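Local coordinates for protein phosphoserine phosphatase (Thermococcus onnurineus, PDB 4AP9) that probably hydrolyses L-phosphoserine to serine and phosphate in a magnesium-dependent manner, the last step of serine biosynthesis, as a member of the haloacid dehalogenase superfamily, at residues K9-D15 with G95-I101; F23-R27 with I38-E43; G65-F71 with F126-F131. The contacts are given in a common frame with arbitrary orientation. Numbering follows the deposited sequence.

Interaction 1: residues K9-D15 with G95-I101; sequences KKVAVID and GFKVVLI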
loop_
_atom_site.group_PDB
_atom_site.type_symbol
_atom_site.label_atom_id
_atom_site.label_comp_id
_atom_site.label_asym_id
_atom_site.label_seq_id
_atom_site.Cartn_x
_atom_site.Cartn_y
_atom_site.Cartn_z
ATOM N N LYS A 9 3.548 -20.924 10.047
ATOM C CA LYS A 9 3.848 -21.926 9.026
ATOM C C LYS A 9 3.299 -21.586 7.642
ATOM O O LYS A 9 2.243 -20.973 7.521
ATOM C CB LYS A 9 3.310 -23.292 9.450
ATOM C CG LYS A 9 3.962 -23.848 10.709
ATOM C CD LYS A 9 3.694 -25.336 10.867
ATOM C CE LYS A 9 3.224 -25.642 12.282
ATOM N NZ LYS A 9 3.608 -27.014 12.705
ATOM N N LYS A 10 4.021 -22.009 6.608
ATOM C CA LYS A 10 3.496 -21.969 5.243
ATOM C C LYS A 10 2.184 -22.727 5.181
ATOM O O LYS A 10 1.994 -23.714 5.892
ATOM C CB LYS A 10 4.509 -22.542 4.239
ATOM C CG LYS A 10 5.021 -23.947 4.549
ATOM C CD LYS A 10 6.340 -24.217 3.819
ATOM C CE LYS A 10 6.947 -25.533 4.241
ATOM N NZ LYS A 10 7.159 -25.570 5.704
ATOM N N VAL A 11 1.284 -22.261 4.322
ATOM C CA VAL A 11 -0.064 -22.780 4.275
ATOM C C VAL A 11 -0.247 -23.657 3.054
ATOM O O VAL A 11 0.126 -23.281 1.947
ATOM C CB VAL A 11 -1.083 -21.637 4.281
ATOM C CG1 VAL A 11 -2.494 -22.174 4.133
ATOM C CG2 VAL A 11 -0.928 -20.838 5.568
ATOM N N ALA A 12 -0.759 -24.857 3.286
ATOM C CA ALA A 12 -1.136 -25.765 2.212
ATOM C C ALA A 12 -2.653 -25.711 2.096
ATOM O O ALA A 12 -3.363 -26.193 2.986
ATOM C CB ALA A 12 -0.683 -27.172 2.542
ATOM N N VAL A 13 -3.153 -25.097 1.025
ATOM C CA VAL A 13 -4.601 -25.008 0.788
ATOM C C VAL A 13 -4.988 -26.102 -0.192
ATOM O O VAL A 13 -4.388 -26.215 -1.271
ATOM C CB VAL A 13 -5.007 -23.643 0.196
ATOM C CG1 VAL A 13 -6.518 -23.570 -0.060
ATOM C CG2 VAL A 13 -4.584 -22.510 1.127
ATOM N N ILE A 14 -5.969 -26.916 0.196
ATOM C CA ILE A 14 -6.512 -27.924 -0.701
ATOM C C ILE A 14 -7.972 -27.643 -1.035
ATOM O O ILE A 14 -8.822 -27.600 -0.139
ATOM C CB ILE A 14 -6.418 -29.350 -0.089
ATOM C CG1 ILE A 14 -4.974 -29.684 0.300
ATOM C CG2 ILE A 14 -6.976 -30.386 -1.072
ATOM C CD1 ILE A 14 -4.864 -30.894 1.177
ATOM N N ASP A 15 -8.259 -27.448 -2.323
ATOM C CA ASP A 15 -9.636 -27.389 -2.801
ATOM C C ASP A 15 -10.124 -28.831 -2.870
ATOM O O ASP A 15 -9.608 -29.615 -3.662
ATOM C CB ASP A 15 -9.694 -26.718 -4.173
ATOM C CG ASP A 15 -11.110 -26.409 -4.621
ATOM O OD1 ASP A 15 -11.991 -26.261 -3.753
ATOM O OD2 ASP A 15 -11.346 -26.315 -5.849
ATOM N N GLY A 95 5.780 -29.668 7.275
ATOM C CA GLY A 95 5.823 -28.355 7.897
ATOM C C GLY A 95 4.776 -27.359 7.431
ATOM O O GLY A 95 4.954 -26.157 7.583
ATOM N N PHE A 96 3.690 -27.858 6.857
ATOM C CA PHE A 96 2.601 -27.001 6.409
ATOM C C PHE A 96 1.489 -26.956 7.440
ATOM O O PHE A 96 1.248 -27.938 8.147
ATOM C CB PHE A 96 2.017 -27.526 5.088
ATOM C CG PHE A 96 2.937 -27.370 3.917
ATOM C CD1 PHE A 96 3.892 -28.327 3.641
ATOM C CD2 PHE A 96 2.840 -26.270 3.087
ATOM C CE1 PHE A 96 4.744 -28.190 2.561
ATOM C CE2 PHE A 96 3.688 -26.121 2.004
ATOM C CZ PHE A 96 4.644 -27.087 1.739
ATOM N N LYS A 97 0.815 -25.819 7.527
ATOM C CA LYS A 97 -0.521 -25.781 8.107
ATOM C C LYS A 97 -1.494 -26.093 6.961
ATOM O O LYS A 97 -1.362 -25.537 5.872
ATOM C CB LYS A 97 -0.801 -24.404 8.683
ATOM C CG LYS A 97 -2.234 -24.177 9.071
ATOM C CD LYS A 97 -2.352 -22.867 9.808
ATOM C CE LYS A 97 -3.123 -21.862 9.017
ATOM N NZ LYS A 97 -3.649 -20.803 9.930
ATOM N N VAL A 98 -2.453 -26.981 7.200
ATOM C CA VAL A 98 -3.351 -27.458 6.137
ATOM C C VAL A 98 -4.749 -26.842 6.204
ATOM O O VAL A 98 -5.429 -26.936 7.229
ATOM C CB VAL A 98 -3.486 -28.991 6.203
ATOM C CG1 VAL A 98 -4.408 -29.508 5.099
ATOM C CG2 VAL A 98 -2.109 -29.633 6.109
ATOM N N VAL A 99 -5.176 -26.219 5.107
ATOM C CA VAL A 99 -6.473 -25.558 5.046
ATOM C C VAL A 99 -7.271 -26.205 3.942
ATOM O O VAL A 99 -6.835 -26.242 2.785
ATOM C CB VAL A 99 -6.348 -24.036 4.779
ATOM C CG1 VAL A 99 -7.719 -23.407 4.719
ATOM C CG2 VAL A 99 -5.511 -23.368 5.875
ATOM N N LEU A 100 -8.431 -26.740 4.297
ATOM C CA LEU A 100 -9.279 -27.400 3.314
ATOM C C LEU A 100 -10.399 -26.448 2.951
ATOM O O LEU A 100 -11.043 -25.883 3.831
ATOM C CB LEU A 100 -9.855 -28.696 3.897
ATOM C CG LEU A 100 -8.884 -29.751 4.428
ATOM C CD1 LEU A 100 -9.627 -31.048 4.693
ATOM C CD2 LEU A 100 -7.729 -30.007 3.479
ATOM N N ILE A 101 -10.637 -26.252 1.658
ATOM C CA ILE A 101 -11.690 -25.342 1.244
ATOM C C ILE A 101 -12.580 -25.980 0.198
ATOM O O ILE A 101 -12.180 -26.933 -0.478
ATOM C CB ILE A 101 -11.122 -24.003 0.694
ATOM C CG1 ILE A 101 -10.316 -24.205 -0.594
ATOM C CG2 ILE A 101 -10.219 -23.339 1.723
ATOM C CD1 ILE A 101 -9.812 -22.894 -1.180
#
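Strands 11-15 and 97-101 run parallel at a closest axial separation of 4.7 Å, their directions diverging by 22°. The backbones are joined by K97 N to K10 O (2.9 Å), A12 N to K97 O (2.7 Å), V99 N to A12 O (2.8 Å), I14 N to V99 O (2.8 Å) and I101 N to I14 O (2.9 Å), so K97 and V99 each bond to the residues flanking their own partners, V11 and V13, and I101 to I14. On one face, V11 CG1 touches V99 CG2 (3.7 Å) and V13 CG1 touches I101 CD1 (3.5 Å), and helix 141-145 packs on V13, V99 and I101; on the other, L87 and L91 of helix 82-93 pack against A12, I14 and V98. K10 lies across the F96 ring, its CE 3.9 Å and its NZ 4.7 Å from the ring centroid, a CH-pi and a cation-pi contact; NZ also bonds weakly to G95 O (3.0 Å). G95 closes the preceding helix in a Schellman motif. Strand 153-157 hydrogen-bonds along the other edge of strand 11-15, central in the Rossmann-like sheet of the HAD fold. D15, salt-bridged to K141, ends strand 11-15, where HAD enzymes carry their nucleophilic aspartate.

Interaction 2: residues F23-R27 with I38-E43; sequences FEFWR and IEELLE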
loop_
_atom_site.group_PDB
_atom_site.type_symbol
_atom_site.label_atom_id
_atom_site.label_comp_id
_atom_site.label_asym_id
_atom_site.label_seq_id
_atom_site.Cartn_x
_atom_site.Cartn_y
_atom_site.Cartn_z
ATOM N N PHE A 23 -16.682 -36.919 -5.268
ATOM C CA PHE A 23 -18.089 -36.557 -5.086
ATOM C C PHE A 23 -18.382 -35.144 -5.589
ATOM O O PHE A 23 -17.667 -34.188 -5.278
ATOM C CB PHE A 23 -18.553 -36.702 -3.631
ATOM C CG PHE A 23 -19.996 -36.326 -3.436
ATOM C CD1 PHE A 23 -21.003 -37.110 -3.971
ATOM C CD2 PHE A 23 -20.342 -35.159 -2.765
ATOM C CE1 PHE A 23 -22.338 -36.758 -3.820
ATOM C CE2 PHE A 23 -21.677 -34.797 -2.617
ATOM C CZ PHE A 23 -22.672 -35.604 -3.135
ATOM N N GLU A 24 -19.440 -35.027 -6.384
ATOM C CA GLU A 24 -19.847 -33.752 -6.944
ATOM C C GLU A 24 -21.310 -33.483 -6.622
ATOM O O GLU A 24 -22.201 -33.981 -7.307
ATOM C CB GLU A 24 -19.625 -33.755 -8.453
ATOM C CG GLU A 24 -18.158 -33.795 -8.806
ATOM C CD GLU A 24 -17.924 -33.729 -10.293
ATOM O OE1 GLU A 24 -17.983 -32.613 -10.852
ATOM O OE2 GLU A 24 -17.691 -34.800 -10.891
ATOM N N PHE A 25 -21.543 -32.696 -5.575
ATOM C CA PHE A 25 -22.904 -32.428 -5.086
ATOM C C PHE A 25 -23.934 -32.087 -6.166
ATOM O O PHE A 25 -25.065 -32.576 -6.135
ATOM C CB PHE A 25 -22.878 -31.305 -4.041
ATOM C CG PHE A 25 -24.240 -30.897 -3.559
ATOM C CD1 PHE A 25 -24.870 -31.608 -2.553
ATOM C CD2 PHE A 25 -24.883 -29.790 -4.095
ATOM C CE1 PHE A 25 -26.129 -31.244 -2.099
ATOM C CE2 PHE A 25 -26.151 -29.415 -3.638
ATOM C CZ PHE A 25 -26.768 -30.145 -2.638
ATOM N N TRP A 26 -23.586 -31.207 -7.102
ATOM C CA TRP A 26 -24.572 -30.811 -8.103
ATOM C C TRP A 26 -24.925 -31.922 -9.114
ATOM O O TRP A 26 -26.082 -32.021 -9.559
ATOM C CB TRP A 26 -24.196 -29.478 -8.786
ATOM C CG TRP A 26 -24.282 -28.299 -7.829
ATOM C CD1 TRP A 26 -23.240 -27.537 -7.362
ATOM C CD2 TRP A 26 -25.467 -27.786 -7.190
ATOM N NE1 TRP A 26 -23.709 -26.564 -6.504
ATOM C CE2 TRP A 26 -25.064 -26.706 -6.370
ATOM C CE3 TRP A 26 -26.820 -28.128 -7.244
ATOM C CZ2 TRP A 26 -25.973 -25.962 -5.612
ATOM C CZ3 TRP A 26 -27.726 -27.388 -6.484
ATOM C CH2 TRP A 26 -27.292 -26.318 -5.675
ATOM N N ARG A 27 -23.944 -32.752 -9.461
ATOM C CA ARG A 27 -24.200 -33.908 -10.321
ATOM C C ARG A 27 -25.083 -34.905 -9.572
ATOM O O ARG A 27 -25.968 -35.523 -10.156
ATOM C CB ARG A 27 -22.896 -34.573 -10.758
ATOM C CG ARG A 27 -22.016 -33.627 -11.569
ATOM C CD ARG A 27 -20.815 -34.318 -12.187
ATOM N NE ARG A 27 -19.909 -33.334 -12.787
ATOM C CZ ARG A 27 -20.063 -32.795 -13.992
ATOM N NH1 ARG A 27 -21.093 -33.136 -14.760
ATOM N NH2 ARG A 27 -19.176 -31.908 -14.437
ATOM N N ILE A 38 -29.809 -28.931 -13.936
ATOM C CA ILE A 38 -28.838 -28.664 -12.869
ATOM C C ILE A 38 -27.417 -28.961 -13.327
ATOM O O ILE A 38 -26.503 -28.171 -13.096
ATOM C CB ILE A 38 -29.141 -29.468 -11.592
ATOM C CG1 ILE A 38 -30.469 -28.996 -10.985
ATOM C CG2 ILE A 38 -27.998 -29.300 -10.571
ATOM C CD1 ILE A 38 -30.983 -29.887 -9.847
ATOM N N GLU A 39 -27.238 -30.102 -13.983
ATOM C CA GLU A 39 -25.914 -30.509 -14.422
ATOM C C GLU A 39 -25.470 -29.668 -15.621
ATOM O O GLU A 39 -24.280 -29.362 -15.781
ATOM C CB GLU A 39 -25.907 -32.010 -14.755
ATOM C CG GLU A 39 -24.532 -32.605 -14.815
ATOM C CD GLU A 39 -24.502 -34.089 -14.503
ATOM O OE1 GLU A 39 -25.562 -34.751 -14.494
ATOM O OE2 GLU A 39 -23.399 -34.593 -14.262
ATOM N N GLU A 40 -26.426 -29.290 -16.457
ATOM C CA GLU A 40 -26.124 -28.442 -17.598
ATOM C C GLU A 40 -25.617 -27.084 -17.125
ATOM O O GLU A 40 -24.647 -26.558 -17.652
ATOM C CB GLU A 40 -27.356 -28.257 -18.472
ATOM C CG GLU A 40 -27.091 -27.420 -19.701
ATOM C CD GLU A 40 -28.280 -27.383 -20.641
ATOM O OE1 GLU A 40 -29.229 -26.612 -20.378
ATOM O OE2 GLU A 40 -28.269 -28.136 -21.633
ATOM N N LEU A 41 -26.280 -26.533 -16.118
ATOM C CA LEU A 41 -25.843 -25.283 -15.502
ATOM C C LEU A 41 -24.444 -25.410 -14.914
ATOM O O LEU A 41 -23.636 -24.486 -15.008
ATOM C CB LEU A 41 -26.824 -24.858 -14.411
ATOM C CG LEU A 41 -28.124 -24.256 -14.949
ATOM C CD1 LEU A 41 -29.124 -24.115 -13.819
ATOM C CD2 LEU A 41 -27.841 -22.923 -15.623
ATOM N N LEU A 42 -24.158 -26.554 -14.298
ATOM C CA LEU A 42 -22.820 -26.809 -13.788
ATOM C C LEU A 42 -21.815 -26.767 -14.936
ATOM O O LEU A 42 -20.797 -26.094 -14.843
ATOM C CB LEU A 42 -22.741 -28.160 -13.062
ATOM C CG LEU A 42 -21.378 -28.628 -12.544
ATOM C CD1 LEU A 42 -20.815 -27.659 -11.493
ATOM C CD2 LEU A 42 -21.448 -30.043 -11.976
ATOM N N GLU A 43 -22.114 -27.480 -16.018
ATOM C CA GLU A 43 -21.191 -27.544 -17.151
ATOM C C GLU A 43 -20.962 -26.161 -17.738
ATOM O O GLU A 43 -19.834 -25.801 -18.079
ATOM C CB GLU A 43 -21.714 -28.502 -18.226
ATOM C CG GLU A 43 -21.795 -29.962 -17.764
ATOM C CD GLU A 43 -20.436 -30.627 -17.653
ATOM O OE1 GLU A 43 -19.437 -30.034 -18.118
ATOM O OE2 GLU A 43 -20.359 -31.748 -17.101
HETATM O O HOH W 1 -25.883 -36.675 -12.597
#
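E24 occupies the N-cap position of helix 25-33, its carboxylate lying over the first turn, where E24 OE1 accepts from R27 NE at 2.8 Å in a salt bridge; the same oxygen is hydrogen-bonded to the hydroxyl of Y160. The CA-to-CB bond of W26 points toward helix 36-47. W26 CE3 lies 3.7 Å from I38 CG2, W26 CB is 4.2 Å from L42 CD2, and R59 of helix 52-62 makes a cation-pi contact with the indole. Consecutive helices 25-33 and 36-47 pack together here, in the cap inserted after the first strand of the HAD core, as in C1-type members, and Y160 belongs to a pocket occupied by the sulfonate ligand 1PS. R27 reaches across with its guanidinium to complete a salt-bridge network of E24, R27, E39 and E43. R27 NH1 donates to E39 OE2 and to E43 OE2, both at 2.8 Å, while R27 NH2 donates to E43 OE2 at 2.9 Å; the two glutamates stand one helical turn apart and approach the guanidinium in its plane. L42 CD2 covers one face of that group and packs 3.7 Å from R27 CG. A water donates both to R27 O and to E39 OE1, each at 2.7 Å.

Interaction 3: residues G65-F71 with F126-F131; sequences GIDEGTF and FEDGKF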
loop_
_atom_site.group_PDB
_atom_site.type_symbol
_atom_site.label_atom_id
_atom_site.label_comp_id
_atom_site.label_asym_id
_atom_site.label_seq_id
_atom_site.Cartn_x
_atom_site.Cartn_y
_atom_site.Cartn_z
ATOM N N GLY A 65 -36.620 -26.182 -1.694
ATOM C CA GLY A 65 -37.649 -27.057 -1.167
ATOM C C GLY A 65 -37.216 -28.480 -0.865
ATOM O O GLY A 65 -37.931 -29.211 -0.173
ATOM N N ILE A 66 -36.056 -28.889 -1.371
ATOM C CA ILE A 66 -35.633 -30.263 -1.182
ATOM C C ILE A 66 -35.442 -30.536 0.315
ATOM O O ILE A 66 -34.971 -29.676 1.058
ATOM C CB ILE A 66 -34.362 -30.583 -2.015
ATOM C CG1 ILE A 66 -34.222 -32.091 -2.224
ATOM C CG2 ILE A 66 -33.113 -29.999 -1.376
ATOM C CD1 ILE A 66 -33.525 -32.441 -3.514
ATOM N N ASP A 67 -35.853 -31.712 0.772
ATOM C CA ASP A 67 -35.809 -32.003 2.196
ATOM C C ASP A 67 -34.382 -32.045 2.733
ATOM O O ASP A 67 -33.475 -32.505 2.050
ATOM C CB ASP A 67 -36.506 -33.329 2.498
ATOM C CG ASP A 67 -36.703 -33.543 3.978
ATOM O OD1 ASP A 67 -37.616 -32.899 4.536
ATOM O OD2 ASP A 67 -35.933 -34.323 4.581
ATOM N N GLU A 68 -34.187 -31.581 3.965
ATOM C CA GLU A 68 -32.877 -31.670 4.607
ATOM C C GLU A 68 -32.326 -33.110 4.636
ATOM O O GLU A 68 -31.123 -33.331 4.495
ATOM C CB GLU A 68 -32.945 -31.100 6.025
ATOM C CG GLU A 68 -31.590 -30.900 6.672
ATOM C CD GLU A 68 -31.686 -30.048 7.924
ATOM O OE1 GLU A 68 -32.826 -29.773 8.363
ATOM O OE2 GLU A 68 -30.628 -29.650 8.463
ATOM N N GLY A 69 -33.199 -34.096 4.816
ATOM C CA GLY A 69 -32.747 -35.478 4.847
ATOM C C GLY A 69 -32.150 -35.933 3.523
ATOM O O GLY A 69 -31.126 -36.629 3.498
ATOM N N THR A 70 -32.789 -35.539 2.424
ATOM C CA THR A 70 -32.315 -35.872 1.084
ATOM C C THR A 70 -30.962 -35.223 0.862
ATOM O O THR A 70 -30.044 -35.822 0.296
ATOM C CB THR A 70 -33.286 -35.353 0.003
ATOM O OG1 THR A 70 -34.589 -35.905 0.218
ATOM C CG2 THR A 70 -32.801 -35.714 -1.397
ATOM N N PHE A 71 -30.863 -33.979 1.318
ATOM C CA PHE A 71 -29.658 -33.173 1.206
ATOM C C PHE A 71 -28.521 -33.845 1.970
ATOM O O PHE A 71 -27.442 -34.074 1.427
ATOM C CB PHE A 71 -29.944 -31.787 1.804
ATOM C CG PHE A 71 -28.944 -30.722 1.439
ATOM C CD1 PHE A 71 -27.838 -30.490 2.232
ATOM C CD2 PHE A 71 -29.152 -29.915 0.333
ATOM C CE1 PHE A 71 -26.928 -29.502 1.907
ATOM C CE2 PHE A 71 -28.247 -28.915 0.008
ATOM C CZ PHE A 71 -27.130 -28.724 0.801
ATOM N N PHE A 126 -31.836 -23.852 5.774
ATOM C CA PHE A 126 -33.016 -24.696 5.894
ATOM C C PHE A 126 -34.083 -23.984 6.702
ATOM O O PHE A 126 -33.790 -23.363 7.718
ATOM C CB PHE A 126 -32.661 -26.045 6.518
ATOM C CG PHE A 126 -31.892 -26.948 5.593
ATOM C CD1 PHE A 126 -32.544 -27.621 4.573
ATOM C CD2 PHE A 126 -30.525 -27.097 5.723
ATOM C CE1 PHE A 126 -31.851 -28.443 3.707
ATOM C CE2 PHE A 126 -29.820 -27.918 4.854
ATOM C CZ PHE A 126 -30.491 -28.592 3.845
ATOM N N GLU A 127 -35.316 -24.049 6.221
ATOM C CA GLU A 127 -36.457 -23.514 6.952
ATOM C C GLU A 127 -37.495 -24.616 7.027
ATOM O O GLU A 127 -37.937 -25.124 5.998
ATOM C CB GLU A 127 -37.025 -22.286 6.240
ATOM C CG GLU A 127 -36.078 -21.081 6.268
ATOM C CD GLU A 127 -36.512 -19.943 5.347
ATOM O OE1 GLU A 127 -37.654 -19.979 4.826
ATOM O OE2 GLU A 127 -35.695 -19.009 5.145
ATOM N N ASP A 128 -37.853 -25.007 8.246
ATOM C CA ASP A 128 -38.790 -26.107 8.448
ATOM C C ASP A 128 -38.355 -27.347 7.681
ATOM O O ASP A 128 -39.176 -28.023 7.050
ATOM C CB ASP A 128 -40.196 -25.694 8.028
ATOM C CG ASP A 128 -40.748 -24.573 8.885
ATOM O OD1 ASP A 128 -40.370 -24.500 10.082
ATOM O OD2 ASP A 128 -41.546 -23.765 8.359
ATOM N N GLY A 129 -37.054 -27.620 7.729
ATOM C CA GLY A 129 -36.488 -28.839 7.184
ATOM C C GLY A 129 -36.362 -28.868 5.675
ATOM O O GLY A 129 -35.988 -29.892 5.111
ATOM N N LYS A 130 -36.661 -27.751 5.022
ATOM C CA LYS A 130 -36.594 -27.683 3.564
ATOM C C LYS A 130 -35.564 -26.653 3.090
ATOM O O LYS A 130 -35.456 -25.556 3.655
ATOM C CB LYS A 130 -37.959 -27.343 2.986
ATOM C CG LYS A 130 -39.097 -28.179 3.547
ATOM C CD LYS A 130 -38.910 -29.642 3.208
ATOM C CE LYS A 130 -40.153 -30.436 3.612
ATOM N NZ LYS A 130 -39.993 -31.886 3.329
ATOM N N PHE A 131 -34.819 -27.015 2.048
ATOM C CA PHE A 131 -33.722 -26.180 1.555
ATOM C C PHE A 131 -34.256 -24.872 0.993
ATOM O O PHE A 131 -35.119 -24.863 0.111
ATOM C CB PHE A 131 -32.907 -26.942 0.501
ATOM C CG PHE A 131 -31.740 -26.172 -0.058
ATOM C CD1 PHE A 131 -30.534 -26.122 0.622
ATOM C CD2 PHE A 131 -31.849 -25.513 -1.276
ATOM C CE1 PHE A 131 -29.443 -25.427 0.099
ATOM C CE2 PHE A 131 -30.767 -24.803 -1.799
ATOM C CZ PHE A 131 -29.567 -24.767 -1.109
HETATM O O HOH W 2 -37.266 -32.072 6.885
#
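Polar groups of the loop leading into helix 68-73 find partners on the hairpin joining strands 118-127 and 130-135, whose type I' turn from E127 to K130 is closed by E127 N to K130 O (3.0 Å) and K130 N to E127 O (3.1 Å). G65 N donates to F131 O at 2.7 Å, F131 N returns a bond to I66 O at 2.8 Å, and E68 N, in the first turn of the helix, donates to G129 O at 2.7 Å. D67 is the N-cap: its OD2 accepts from G69 N (2.8 Å), while its OD1 forms a salt bridge with K130 NZ (2.9 Å). A water donates to D67 OD1 (2.5 Å) and G129 O (3.1 Å), linking two acceptors. F126 and F71 form a T-shaped (edge-to-face) pair, the edge of F126 toward the face of F71, centroids 5.2 Å apart and planes at 85°, and E68 CG makes a CH-pi contact over the F126 ring, 3.7 Å from its centroid. F131 CB meets I66 CG2 at 3.6 Å, and F131 CD1 meets F71 CE2 at 3.7 Å. Polar bonds thus gather at the helix start and the turn, while F71, F126 and F131 add an aromatic cluster that F71 continues to F25 and F105.

In the fold
Interaction 1 is core: all its residues are buried, and it joins two central strands by backbone bonds and aliphatic packing. Interactions 2 and 3 are only partly buried and add salt bridges and a bridging water each; in interaction 2 the charged R27 is central. Interaction 2 joins two helices, with side-chain salt bridges in place of backbone pairing, whereas interaction 3 ties a helix start to a hairpin of the sheet that also contains interaction 1, strands 97-102 and 118-127 being neighbours there. Interactions 2 and 3 touch, F25 CZ lying 3.3 Å from F71 CE2. Interaction 1 lies apart, its centre about 27 Å from that of interaction 2 and 32 Å from that of interaction 3.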